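Local coordinates for protein nucleoside permease NupG (Escherichia coli K-12, PDB 7DLA) that transports purine and pyrimidine nucleosides across the inner membrane together with protons, as a symporter of the major facilitator superfamily, at residues I9-Q14 and P134-G139; Y118-N123 and T178-P183; F234-D239 and Q251-I256; S258-S263 and I316-A321. The protein carries 1 engineered substitution. All coordinates share one frame; numbering follows the deposited sequence.

Contact 1. Residues I9-Q14 and P134-G139; sequences ILSFLQ and PIRIWG
Ser11 donates a hydrogen bond from OG to the backbone carbonyl oxygen of Ile135, with Ser11 OG 3.1 Å from Ile135 O. OG arrives in the carbonyl plane on a lone pair, at a C=O...donor angle of 142°. One residue on, Phe12 meets Trp138. With Phe12 CG anti to the backbone N (chi1 -169°), the ring sets out on the side of its own carbonyl carbon. Phe12 CD1 comes in at the indole edge, 4.2 Å from Trp138 CE3. The two side chains cross obliquely.

The backbones themselves are close. Phe12 CA lies 4.3 Å from Gly139 CA. Two CA-H...O contacts run in opposite senses: Phe12 CA to Trp138 O at 3.3 Å, and Gly139 CA to Ser11 O at 3.4 Å. Gly139 has no side chain, and a CB there would probably crowd Ser11 OG.

Further out, Phe12 also packs on Ile141 and Met145 of helix 138-152. Ile135 touches Leu7 and Leu121. Gln14 turns from the contact and is held by hydrogen bonds with Tyr72, His76 and Thr109, so helix 3-19 also meets helices 68-86 and 92-122.

Glycine and serine, with CA-H...O contacts, are common where membrane helices pack closely. Here helix 3-19 meets the turn and first residues of helix 138-152 in the major facilitator fold.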
loop_
_atom_site.group_PDB
_atom_site.type_symbol
_atom_site.label_atom_id
_atom_site.label_comp_id
_atom_site.label_asym_id
_atom_site.label_seq_id
_atom_site.Cartn_x
_atom_site.Cartn_y
_atom_site.Cartn_z
ATOM N N ILE A 9 18.149 -9.807 -1.506
ATOM C CA ILE A 9 17.301 -10.722 -2.260
ATOM C C ILE A 9 15.969 -10.889 -1.568
ATOM O O ILE A 9 14.925 -10.924 -2.233
ATOM C CB ILE A 9 18.008 -12.072 -2.452
ATOM C CG1 ILE A 9 19.294 -11.845 -3.227
ATOM C CG2 ILE A 9 17.110 -13.057 -3.176
ATOM C CD1 ILE A 9 20.256 -12.917 -3.075
ATOM N N LEU A 10 15.978 -11.000 -0.231
ATOM C CA LEU A 10 14.725 -11.096 0.509
ATOM C C LEU A 10 13.845 -9.869 0.288
ATOM O O LEU A 10 12.636 -10.001 0.085
ATOM C CB LEU A 10 15.016 -11.281 1.987
ATOM C CG LEU A 10 14.090 -12.342 2.560
ATOM C CD1 LEU A 10 14.271 -13.643 1.845
ATOM C CD2 LEU A 10 14.365 -12.497 4.041
ATOM N N SER A 11 14.436 -8.667 0.350
ATOM C CA SER A 11 13.687 -7.438 0.090
ATOM C C SER A 11 13.112 -7.464 -1.319
ATOM O O SER A 11 11.890 -7.312 -1.510
ATOM C CB SER A 11 14.597 -6.221 0.296
ATOM O OG SER A 11 13.880 -5.085 0.732
ATOM N N PHE A 12 13.989 -7.670 -2.315
ATOM C CA PHE A 12 13.573 -7.776 -3.706
ATOM C C PHE A 12 12.355 -8.669 -3.839
ATOM O O PHE A 12 11.311 -8.239 -4.332
ATOM C CB PHE A 12 14.685 -8.354 -4.570
ATOM C CG PHE A 12 14.393 -8.243 -6.037
ATOM C CD1 PHE A 12 14.657 -7.073 -6.725
ATOM C CD2 PHE A 12 13.907 -9.320 -6.741
ATOM C CE1 PHE A 12 14.395 -6.964 -8.074
ATOM C CE2 PHE A 12 13.612 -9.202 -8.089
ATOM C CZ PHE A 12 13.867 -8.014 -8.752
ATOM N N LEU A 13 12.488 -9.929 -3.411
ATOM C CA LEU A 13 11.443 -10.929 -3.616
ATOM C C LEU A 13 10.166 -10.556 -2.884
ATOM O O LEU A 13 9.062 -10.643 -3.453
ATOM C CB LEU A 13 11.927 -12.310 -3.159
ATOM C CG LEU A 13 12.997 -12.946 -4.011
ATOM C CD1 LEU A 13 13.234 -14.328 -3.506
ATOM C CD2 LEU A 13 12.474 -12.973 -5.413
ATOM N N GLN A 14 10.300 -10.192 -1.600
ATOM C CA GLN A 14 9.200 -9.800 -0.737
ATOM C C GLN A 14 8.288 -8.838 -1.469
ATOM O O GLN A 14 7.057 -8.910 -1.371
ATOM C CB GLN A 14 9.723 -9.132 0.531
ATOM C CG GLN A 14 8.644 -8.393 1.291
ATOM C CD GLN A 14 7.788 -9.321 2.125
ATOM O OE1 GLN A 14 8.245 -10.375 2.554
ATOM N NE2 GLN A 14 6.533 -8.959 2.324
ATOM N N PRO A 134 20.017 0.800 2.409
ATOM C CA PRO A 134 20.493 0.208 1.139
ATOM C C PRO A 134 19.990 -1.195 0.867
ATOM O O PRO A 134 20.111 -1.671 -0.269
ATOM C CB PRO A 134 22.012 0.191 1.317
ATOM C CG PRO A 134 22.280 1.294 2.175
ATOM C CD PRO A 134 21.188 1.230 3.199
ATOM N N ILE A 135 19.422 -1.808 1.892
ATOM C CA ILE A 135 18.827 -3.161 1.762
ATOM C C ILE A 135 17.338 -2.971 1.505
ATOM O O ILE A 135 16.722 -3.896 0.998
ATOM C CB ILE A 135 19.055 -3.945 3.054
ATOM C CG1 ILE A 135 20.535 -4.225 3.279
ATOM C CG2 ILE A 135 18.252 -5.223 3.050
ATOM C CD1 ILE A 135 20.826 -4.756 4.652
ATOM N N ARG A 136 16.792 -1.809 1.858
ATOM C CA ARG A 136 15.346 -1.586 1.648
ATOM C C ARG A 136 15.099 -0.923 0.300
ATOM O O ARG A 136 13.953 -0.671 -0.000
ATOM C CB ARG A 136 14.748 -0.723 2.755
ATOM C CG ARG A 136 13.251 -0.497 2.605
ATOM C CD ARG A 136 12.417 -1.676 3.066
ATOM N NE ARG A 136 11.087 -1.221 3.410
ATOM C CZ ARG A 136 10.190 -0.822 2.521
ATOM N NH1 ARG A 136 9.006 -0.403 2.928
ATOM N NH2 ARG A 136 10.467 -0.855 1.230
ATOM N N ILE A 137 16.137 -0.662 -0.479
ATOM C CA ILE A 137 15.911 -0.040 -1.810
ATOM C C ILE A 137 15.648 -1.139 -2.820
ATOM O O ILE A 137 15.231 -0.808 -3.912
ATOM C CB ILE A 137 17.130 0.754 -2.281
ATOM C CG1 ILE A 137 17.679 1.649 -1.176
ATOM C CG2 ILE A 137 16.784 1.533 -3.531
ATOM C CD1 ILE A 137 18.796 2.548 -1.626
ATOM N N TRP A 138 15.951 -2.378 -2.467
ATOM C CA TRP A 138 15.784 -3.493 -3.418
ATOM C C TRP A 138 14.351 -3.979 -3.362
ATOM O O TRP A 138 13.911 -4.574 -4.326
ATOM C CB TRP A 138 16.825 -4.570 -3.151
ATOM C CG TRP A 138 18.148 -4.112 -3.653
ATOM C CD1 TRP A 138 19.119 -3.465 -2.959
ATOM C CD2 TRP A 138 18.588 -4.159 -5.012
ATOM N NE1 TRP A 138 20.147 -3.140 -3.789
ATOM C CE2 TRP A 138 19.853 -3.559 -5.051
ATOM C CE3 TRP A 138 18.041 -4.668 -6.185
ATOM C CZ2 TRP A 138 20.589 -3.463 -6.222
ATOM C CZ3 TRP A 138 18.769 -4.572 -7.339
ATOM C CH2 TRP A 138 20.022 -3.977 -7.357
ATOM N N GLY A 139 13.637 -3.637 -2.297
ATOM C CA GLY A 139 12.213 -4.000 -2.195
ATOM C C GLY A 139 11.418 -3.108 -3.120
ATOM O O GLY A 139 10.389 -3.538 -3.620
#

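Contact 2. Residues Y118-N123 and T178-P183; sequences YYRLQN and TLPHIP
This is a mainly apolar contact at the surface on the cytoplasmic side, where Tyr119, near the end of helix 92-122, packs on Ile182 and Pro183 of the loop after helix 160-177. No hydrogen bond links the two segments. The tyrosine ring makes the clear contacts; the approach of Arg120 to Pro180 is too close in the model and is doubtful. Pro183 CD sits over one face, 3.7 Å from the centroid of the Tyr119 ring and 30° off the normal, which makes a CH-pi contact. The two side chains meet tip to tip. Over the other face lies Asn123 CB, 4.1 Å above the Tyr119 ring plane, so the ring is sandwiched.

In this twelve-helix transporter fold, residues 179-209 form the cytoplasmic connection between the sixth and seventh transmembrane helices. Tyr119 joins the first part of that connection to the cytoplasmic end of helix 92-122. Ile182 adds its CD1, 3.4 Å from Tyr119 CD2, and also touches Ile116. An alanine in place of Tyr119 would probably open a gap beside Pro183 and Ile182 and let this part of the loop shift. The loop has polar ties elsewhere: Ile182 O accepts from Ser67 OG, and Leu179 O from Lys69 NZ.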
loop_
_atom_site.group_PDB
_atom_site.type_symbol
_atom_site.label_atom_id
_atom_site.label_comp_id
_atom_site.label_asym_id
_atom_site.label_seq_id
_atom_site.Cartn_x
_atom_site.Cartn_y
_atom_site.Cartn_z
ATOM N N TYR A 118 16.483 -6.784 10.739
ATOM C CA TYR A 118 17.040 -6.062 11.863
ATOM C C TYR A 118 17.997 -6.955 12.618
ATOM O O TYR A 118 19.180 -6.643 12.721
ATOM C CB TYR A 118 15.930 -5.571 12.778
ATOM C CG TYR A 118 15.198 -4.421 12.185
ATOM C CD1 TYR A 118 15.315 -4.122 10.834
ATOM C CD2 TYR A 118 14.407 -3.622 12.957
ATOM C CE1 TYR A 118 14.616 -3.086 10.274
ATOM C CE2 TYR A 118 13.731 -2.565 12.417
ATOM C CZ TYR A 118 13.821 -2.301 11.083
ATOM O OH TYR A 118 13.145 -1.213 10.581
ATOM N N TYR A 119 17.519 -8.070 13.152
ATOM C CA TYR A 119 18.371 -8.987 13.944
ATOM C C TYR A 119 19.598 -9.414 13.153
ATOM O O TYR A 119 20.660 -9.540 13.725
ATOM C CB TYR A 119 17.578 -10.242 14.288
ATOM C CG TYR A 119 18.359 -11.353 14.941
ATOM C CD1 TYR A 119 18.574 -11.365 16.300
ATOM C CD2 TYR A 119 18.842 -12.417 14.214
ATOM C CE1 TYR A 119 19.274 -12.383 16.912
ATOM C CE2 TYR A 119 19.534 -13.452 14.809
ATOM C CZ TYR A 119 19.757 -13.432 16.166
ATOM O OH TYR A 119 20.448 -14.429 16.787
ATOM N N ARG A 120 19.428 -9.655 11.862
ATOM C CA ARG A 120 20.533 -10.127 10.999
ATOM C C ARG A 120 21.678 -9.127 11.013
ATOM O O ARG A 120 22.809 -9.557 11.077
ATOM C CB ARG A 120 20.042 -10.215 9.561
ATOM C CG ARG A 120 19.652 -11.614 9.128
ATOM C CD ARG A 120 20.727 -12.614 9.461
ATOM N NE ARG A 120 21.745 -12.623 8.431
ATOM C CZ ARG A 120 22.574 -13.626 8.233
ATOM N NH1 ARG A 120 22.487 -14.694 8.998
ATOM N NH2 ARG A 120 23.474 -13.561 7.274
ATOM N N LEU A 121 21.357 -7.845 10.893
ATOM C CA LEU A 121 22.362 -6.757 10.877
ATOM C C LEU A 121 22.819 -6.454 12.296
ATOM O O LEU A 121 23.980 -6.147 12.479
ATOM C CB LEU A 121 21.695 -5.491 10.342
ATOM C CG LEU A 121 20.940 -5.623 9.031
ATOM C CD1 LEU A 121 20.651 -4.251 8.476
ATOM C CD2 LEU A 121 21.744 -6.428 8.036
ATOM N N GLN A 122 21.908 -6.504 13.258
ATOM C CA GLN A 122 22.283 -6.118 14.611
ATOM C C GLN A 122 23.159 -7.192 15.264
ATOM O O GLN A 122 24.155 -6.869 15.924
ATOM C CB GLN A 122 21.003 -5.814 15.416
ATOM C CG GLN A 122 20.403 -4.397 15.135
ATOM C CD GLN A 122 18.951 -4.194 15.631
ATOM O OE1 GLN A 122 18.364 -5.076 16.258
ATOM N NE2 GLN A 122 18.367 -3.040 15.304
ATOM N N ASN A 123 22.837 -8.478 15.058
ATOM C CA ASN A 123 23.705 -9.555 15.534
ATOM C C ASN A 123 25.004 -9.666 14.725
ATOM O O ASN A 123 25.799 -10.579 14.974
ATOM C CB ASN A 123 22.941 -10.887 15.536
ATOM C CG ASN A 123 23.662 -11.994 16.319
ATOM O OD1 ASN A 123 24.197 -11.773 17.410
ATOM N ND2 ASN A 123 23.673 -13.195 15.752
ATOM N N THR A 178 16.918 -20.877 3.815
ATOM C CA THR A 178 18.348 -20.770 4.027
ATOM C C THR A 178 18.671 -19.692 5.036
ATOM O O THR A 178 19.849 -19.450 5.332
ATOM C CB THR A 178 19.040 -20.472 2.700
ATOM O OG1 THR A 178 19.094 -19.054 2.481
ATOM C CG2 THR A 178 18.247 -21.095 1.586
ATOM N N LEU A 179 17.644 -19.032 5.550
ATOM C CA LEU A 179 17.848 -18.059 6.584
ATOM C C LEU A 179 18.496 -18.743 7.790
ATOM O O LEU A 179 18.401 -19.974 7.955
ATOM C CB LEU A 179 16.516 -17.422 6.943
ATOM C CG LEU A 179 16.139 -16.128 6.213
ATOM C CD1 LEU A 179 15.108 -15.398 7.000
ATOM C CD2 LEU A 179 17.315 -15.224 5.997
ATOM N N PRO A 180 19.235 -17.984 8.587
ATOM C CA PRO A 180 19.752 -18.513 9.837
ATOM C C PRO A 180 18.703 -18.396 10.915
ATOM O O PRO A 180 17.712 -17.655 10.805
ATOM C CB PRO A 180 20.963 -17.632 10.126
ATOM C CG PRO A 180 21.172 -16.915 8.841
ATOM C CD PRO A 180 19.852 -16.699 8.290
ATOM N N HIS A 181 18.923 -19.188 11.955
ATOM C CA HIS A 181 17.920 -19.302 12.991
ATOM C C HIS A 181 17.731 -17.935 13.627
ATOM O O HIS A 181 18.652 -17.388 14.247
ATOM C CB HIS A 181 18.326 -20.338 14.025
ATOM C CG HIS A 181 17.362 -20.445 15.162
ATOM N ND1 HIS A 181 17.738 -20.324 16.481
ATOM C CD2 HIS A 181 16.026 -20.672 15.173
ATOM C CE1 HIS A 181 16.679 -20.484 17.255
ATOM N NE2 HIS A 181 15.626 -20.695 16.486
ATOM N N ILE A 182 16.564 -17.359 13.393
ATOM C CA ILE A 182 16.178 -16.090 14.016
ATOM C C ILE A 182 15.463 -16.438 15.322
ATOM O O ILE A 182 14.337 -16.956 15.276
ATOM C CB ILE A 182 15.297 -15.259 13.082
ATOM C CG1 ILE A 182 16.032 -15.091 11.744
ATOM C CG2 ILE A 182 14.964 -13.928 13.726
ATOM C CD1 ILE A 182 17.431 -14.544 11.894
ATOM N N PRO A 183 16.084 -16.212 16.483
ATOM C CA PRO A 183 15.482 -16.708 17.720
ATOM C C PRO A 183 14.162 -16.012 17.966
ATOM O O PRO A 183 13.849 -14.977 17.371
ATOM C CB PRO A 183 16.516 -16.329 18.777
ATOM C CG PRO A 183 17.025 -15.089 18.262
ATOM C CD PRO A 183 17.237 -15.352 16.805
#

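Contact 3. Residues F234-D239 and Q251-I256; sequences FLHSFD and QHASII
The backbones of helix 226-236 and helix 253-299 come nearest at Leu235 and Ala253, whose CA atoms are 5.9 Å apart. Both side chains point toward the other segment. Ala253 CB meets Leu235 at two atoms: Leu235 CB and Leu235 CD1 each lie 3.5 Å from it. The leucine has CG anti to the carbonyl carbon, and chi2 (-178°) extends the chain to CD1. That methyl also reaches the next turn, with Leu235 CD1 4.3 Å from Ile256 CB.

His236 flanks this patch. Its CD2 lies 3.9 Å from Ala253 CB, and its CE1 is 3.6 Å from Gln251 O. Neither contact is a hydrogen bond. The partner of the ring nitrogen lies outside the two segments: His236 NE2 is hydrogen-bonded to Glu156 OE2. The same oxygen has a weak hydrogen bond with Ser254 N.

Behind the contact, Ser237 OG donates to Phe234 O at 2.8 Å, tilted 22° from the carbonyl plane. The ring of Phe234 turns aside and meets Trp380 and Trp384 edge-to-face.

Between the two segments the chemistry is therefore apolar, with no hydrogen bond across. The polar link is made by a third part of the chain. Glu156 OE2 bonds His236 NE2 and, weakly, Ser254 N, so it bridges the two helices near the periplasmic side.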
loop_
_atom_site.group_PDB
_atom_site.type_symbol
_atom_site.label_atom_id
_atom_site.label_comp_id
_atom_site.label_asym_id
_atom_site.label_seq_id
_atom_site.Cartn_x
_atom_site.Cartn_y
_atom_site.Cartn_z
ATOM N N PHE A 234 -8.115 3.058 -15.270
ATOM C CA PHE A 234 -8.418 4.333 -15.899
ATOM C C PHE A 234 -7.554 4.555 -17.136
ATOM O O PHE A 234 -8.029 5.099 -18.138
ATOM C CB PHE A 234 -8.274 5.457 -14.866
ATOM C CG PHE A 234 -7.956 6.801 -15.453
ATOM C CD1 PHE A 234 -8.901 7.483 -16.206
ATOM C CD2 PHE A 234 -6.696 7.357 -15.313
ATOM C CE1 PHE A 234 -8.610 8.721 -16.769
ATOM C CE2 PHE A 234 -6.398 8.602 -15.866
ATOM C CZ PHE A 234 -7.351 9.280 -16.598
ATOM N N LEU A 235 -6.300 4.109 -17.106
ATOM C CA LEU A 235 -5.463 4.259 -18.294
ATOM C C LEU A 235 -5.846 3.268 -19.386
ATOM O O LEU A 235 -5.786 3.593 -20.581
ATOM C CB LEU A 235 -3.995 4.100 -17.928
ATOM C CG LEU A 235 -3.440 5.230 -17.083
ATOM C CD1 LEU A 235 -1.980 4.979 -16.844
ATOM C CD2 LEU A 235 -3.616 6.492 -17.860
ATOM N N HIS A 236 -6.258 2.067 -18.999
ATOM C CA HIS A 236 -6.779 1.127 -19.969
ATOM C C HIS A 236 -8.175 1.514 -20.459
ATOM O O HIS A 236 -8.593 1.048 -21.517
ATOM C CB HIS A 236 -6.730 -0.264 -19.341
ATOM C CG HIS A 236 -5.413 -0.952 -19.555
ATOM N ND1 HIS A 236 -5.067 -1.553 -20.751
ATOM C CD2 HIS A 236 -4.330 -1.069 -18.748
ATOM C CE1 HIS A 236 -3.841 -2.038 -20.658
ATOM N NE2 HIS A 236 -3.373 -1.759 -19.453
ATOM N N SER A 237 -8.891 2.374 -19.731
ATOM C CA SER A 237 -10.199 2.841 -20.169
ATOM C C SER A 237 -10.168 3.383 -21.585
ATOM O O SER A 237 -11.180 3.319 -22.297
ATOM C CB SER A 237 -10.707 3.923 -19.215
ATOM O OG SER A 237 -10.384 5.239 -19.655
ATOM N N PHE A 238 -9.023 3.909 -22.014
ATOM C CA PHE A 238 -8.910 4.533 -23.323
ATOM C C PHE A 238 -8.763 3.532 -24.452
ATOM O O PHE A 238 -8.335 3.912 -25.549
ATOM C CB PHE A 238 -7.735 5.501 -23.343
ATOM C CG PHE A 238 -7.861 6.598 -22.363
ATOM C CD1 PHE A 238 -8.659 7.677 -22.629
ATOM C CD2 PHE A 238 -7.201 6.534 -21.153
ATOM C CE1 PHE A 238 -8.777 8.693 -21.723
ATOM C CE2 PHE A 238 -7.325 7.544 -20.236
ATOM C CZ PHE A 238 -8.113 8.625 -20.524
ATOM N N ASP A 239 -9.071 2.263 -24.202
ATOM C CA ASP A 239 -9.259 1.315 -25.294
ATOM C C ASP A 239 -10.307 1.829 -26.278
ATOM O O ASP A 239 -10.080 1.841 -27.494
ATOM C CB ASP A 239 -9.688 -0.027 -24.707
ATOM C CG ASP A 239 -8.531 -0.844 -24.223
ATOM O OD1 ASP A 239 -7.384 -0.383 -24.343
ATOM O OD2 ASP A 239 -8.776 -1.920 -23.650
ATOM N N GLN A 251 -1.212 1.202 -23.751
ATOM C CA GLN A 251 -0.779 -0.186 -23.838
ATOM C C GLN A 251 -0.157 -0.638 -22.522
ATOM O O GLN A 251 -0.473 -1.723 -22.024
ATOM C CB GLN A 251 0.203 -0.354 -25.012
ATOM C CG GLN A 251 -0.406 -0.454 -26.455
ATOM C CD GLN A 251 -1.209 -1.730 -26.681
ATOM O OE1 GLN A 251 -1.929 -2.191 -25.785
ATOM N NE2 GLN A 251 -1.063 -2.332 -27.875
ATOM N N HIS A 252 0.674 0.214 -21.906
ATOM C CA HIS A 252 1.504 -0.161 -20.758
ATOM C C HIS A 252 1.275 0.839 -19.648
ATOM O O HIS A 252 2.111 1.707 -19.400
ATOM C CB HIS A 252 2.944 -0.210 -21.157
ATOM C CG HIS A 252 3.235 -1.313 -22.112
ATOM N ND1 HIS A 252 3.305 -1.114 -23.474
ATOM C CD2 HIS A 252 3.402 -2.639 -21.912
ATOM C CE1 HIS A 252 3.540 -2.269 -24.068
ATOM N NE2 HIS A 252 3.600 -3.210 -23.141
ATOM N N ALA A 253 0.129 0.721 -18.986
ATOM C CA ALA A 253 -0.197 1.676 -17.937
ATOM C C ALA A 253 0.722 1.502 -16.742
ATOM O O ALA A 253 1.148 2.497 -16.143
ATOM C CB ALA A 253 -1.655 1.530 -17.510
ATOM N N SER A 254 1.049 0.252 -16.387
ATOM C CA SER A 254 1.946 0.016 -15.266
ATOM C C SER A 254 3.265 0.763 -15.439
ATOM O O SER A 254 3.848 1.231 -14.454
ATOM C CB SER A 254 2.169 -1.482 -15.079
ATOM O OG SER A 254 0.940 -2.138 -14.814
ATOM N N ILE A 255 3.691 0.991 -16.678
ATOM C CA ILE A 255 4.925 1.737 -16.902
ATOM C C ILE A 255 4.746 3.212 -16.542
ATOM O O ILE A 255 5.667 3.851 -16.027
ATOM C CB ILE A 255 5.389 1.556 -18.359
ATOM C CG1 ILE A 255 5.463 0.071 -18.664
ATOM C CG2 ILE A 255 6.765 2.154 -18.575
ATOM C CD1 ILE A 255 6.291 -0.660 -17.669
ATOM N N ILE A 256 3.568 3.780 -16.792
ATOM C CA ILE A 256 3.363 5.187 -16.445
ATOM C C ILE A 256 3.067 5.345 -14.950
ATOM O O ILE A 256 3.622 6.229 -14.281
ATOM C CB ILE A 256 2.248 5.784 -17.320
ATOM C CG1 ILE A 256 2.583 5.518 -18.793
ATOM C CG2 ILE A 256 2.048 7.283 -16.992
ATOM C CD1 ILE A 256 3.974 6.002 -19.211
#

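Contact 4. Residues S258-S263 and I316-A321; sequences SISQIS and IVYGCA
Ile259 opens the contact: its CG2 lies 3.9 Å from Ile316 CD1, with Ile316 on the surface of the protein. Ser260 follows, set against the ring of Tyr318. Ser260 CB is 3.4 Å from Tyr318 CD2, and Ser260 O lies in the ring plane at its edge. The hydroxyl of Ser260 is hydrogen-bonded to Arg294, further along helix 253-299. Gln261 points its CB away, yet its OE1 approaches the same ring, 4.3 Å from Tyr318 CE2. Tyr318 OH reaches past the segment to a hydrogen bond with Asn228. An alanine in place of Tyr318 would probably leave Asn228 without this partner and open a gap beside Ser260.

Ser263 makes the hydrogen bond between the segments. Its OG is anti to the backbone N (chi1 -166°) and donates to Ile316 O at 3.0 Å. The donor sits in the carbonyl plane on a lone pair. Ile316 O also accepts from Gly319 N, so two donors share it. Next to this bond Ser263 CA comes within 4.6 Å of Gly319 CA. A CB on the glycine would probably crowd the Ser263 backbone.

The axes of the two short helical segments pass 7.1 Å apart and cross at -44°. Such a close crossing, with serine and glycine at the interface, is typical of packed transmembrane helices. Here it joins the eighth and tenth helices of a major facilitator transporter.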
loop_
_atom_site.group_PDB
_atom_site.type_symbol
_atom_site.label_atom_id
_atom_site.label_comp_id
_atom_site.label_asym_id
_atom_site.label_seq_id
_atom_site.Cartn_x
_atom_site.Cartn_y
_atom_site.Cartn_z
ATOM N N SER A 258 4.251 3.565 -12.713
ATOM C CA SER A 258 5.461 3.356 -11.913
ATOM C C SER A 258 6.054 4.676 -11.418
ATOM O O SER A 258 6.544 4.758 -10.277
ATOM C CB SER A 258 6.489 2.587 -12.724
ATOM O OG SER A 258 6.844 3.356 -13.850
ATOM N N ILE A 259 5.996 5.720 -12.257
ATOM C CA ILE A 259 6.475 7.039 -11.859
ATOM C C ILE A 259 5.886 7.431 -10.525
ATOM O O ILE A 259 6.519 8.155 -9.746
ATOM C CB ILE A 259 6.164 8.066 -12.958
ATOM C CG1 ILE A 259 6.689 7.541 -14.291
ATOM C CG2 ILE A 259 6.746 9.431 -12.611
ATOM C CD1 ILE A 259 6.497 8.491 -15.421
ATOM N N SER A 260 4.708 6.895 -10.203
ATOM C CA SER A 260 4.138 7.091 -8.878
ATOM C C SER A 260 5.055 6.537 -7.789
ATOM O O SER A 260 5.406 7.257 -6.838
ATOM C CB SER A 260 2.746 6.460 -8.817
ATOM O OG SER A 260 1.861 7.083 -9.754
ATOM N N GLN A 261 5.493 5.273 -7.927
ATOM C CA GLN A 261 6.359 4.666 -6.911
ATOM C C GLN A 261 7.740 5.297 -6.912
ATOM O O GLN A 261 8.352 5.507 -5.849
ATOM C CB GLN A 261 6.486 3.181 -7.154
ATOM C CG GLN A 261 5.267 2.609 -7.771
ATOM C CD GLN A 261 4.050 2.866 -6.964
ATOM O OE1 GLN A 261 3.053 3.374 -7.470
ATOM N NE2 GLN A 261 4.092 2.464 -5.708
ATOM N N ILE A 262 8.246 5.576 -8.107
ATOM C CA ILE A 262 9.489 6.322 -8.255
ATOM C C ILE A 262 9.449 7.580 -7.386
ATOM O O ILE A 262 10.317 7.809 -6.523
ATOM C CB ILE A 262 9.705 6.668 -9.739
ATOM C CG1 ILE A 262 9.800 5.413 -10.574
ATOM C CG2 ILE A 262 11.043 7.332 -9.946
ATOM C CD1 ILE A 262 10.124 5.711 -12.019
ATOM N N SER A 263 8.419 8.408 -7.588
ATOM C CA SER A 263 8.365 9.699 -6.902
ATOM C C SER A 263 8.115 9.536 -5.409
ATOM O O SER A 263 8.586 10.350 -4.613
ATOM C CB SER A 263 7.287 10.583 -7.519
ATOM O OG SER A 263 7.469 11.896 -7.072
ATOM N N ILE A 316 4.073 12.456 -10.425
ATOM C CA ILE A 316 5.041 13.124 -9.549
ATOM C C ILE A 316 4.363 13.571 -8.252
ATOM O O ILE A 316 4.860 13.329 -7.144
ATOM C CB ILE A 316 5.671 14.329 -10.267
ATOM C CG1 ILE A 316 6.448 13.898 -11.518
ATOM C CG2 ILE A 316 6.565 15.091 -9.273
ATOM C CD1 ILE A 316 7.527 12.966 -11.216
ATOM N N VAL A 317 3.209 14.236 -8.381
ATOM C CA VAL A 317 2.505 14.733 -7.203
ATOM C C VAL A 317 2.128 13.601 -6.266
ATOM O O VAL A 317 2.038 13.792 -5.037
ATOM C CB VAL A 317 1.271 15.568 -7.602
ATOM C CG1 VAL A 317 0.833 16.399 -6.440
ATOM C CG2 VAL A 317 1.636 16.539 -8.672
ATOM N N TYR A 318 1.921 12.415 -6.815
ATOM C CA TYR A 318 1.489 11.291 -5.994
ATOM C C TYR A 318 2.486 10.989 -4.879
ATOM O O TYR A 318 2.096 10.547 -3.795
ATOM C CB TYR A 318 1.304 10.045 -6.868
ATOM C CG TYR A 318 1.124 8.779 -6.079
ATOM C CD1 TYR A 318 -0.112 8.429 -5.560
ATOM C CD2 TYR A 318 2.194 7.964 -5.805
ATOM C CE1 TYR A 318 -0.270 7.267 -4.830
ATOM C CE2 TYR A 318 2.051 6.817 -5.073
ATOM C CZ TYR A 318 0.827 6.468 -4.591
ATOM O OH TYR A 318 0.726 5.303 -3.866
ATOM N N GLY A 319 3.774 11.193 -5.135
ATOM C CA GLY A 319 4.765 10.702 -4.198
ATOM C C GLY A 319 4.763 11.495 -2.911
ATOM O O GLY A 319 4.704 10.935 -1.812
ATOM N N CYS A 320 4.856 12.812 -3.032
ATOM C CA CYS A 320 4.587 13.674 -1.895
ATOM C C CYS A 320 3.243 13.327 -1.258
ATOM O O CYS A 320 3.179 12.981 -0.077
ATOM C CB CYS A 320 4.640 15.125 -2.359
ATOM S SG CYS A 320 3.688 16.198 -1.374
ATOM N N ALA A 321 2.159 13.357 -2.048
ATOM C CA ALA A 321 0.827 13.091 -1.499
ATOM C C ALA A 321 0.785 11.848 -0.607
ATOM O O ALA A 321 0.191 11.876 0.473
ATOM C CB ALA A 321 -0.183 12.952 -2.635
#

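Contact 3 is buried and contacts 1 and 4 partly so, while contact 2 lies on the cytoplasmic surface. Contacts 1 and 2 touch through Ile135 with Leu121 and Leu10 with Leu179. Contacts 3 and 4 share helix 253-299, with centres about 17 Å apart. Contacts 2 and 3 lie on opposite sides of the chain's centre, one towards the cytoplasm and the other towards the periplasm. The chemistry follows the place. Contact 4, between two membrane helices, and contact 1, between a membrane helix and the turn leading into another, each pair one serine-to-carbonyl hydrogen bond with a close glycine. Contacts 2 and 3, at helix ends, have no hydrogen bond across and rely on apolar packing.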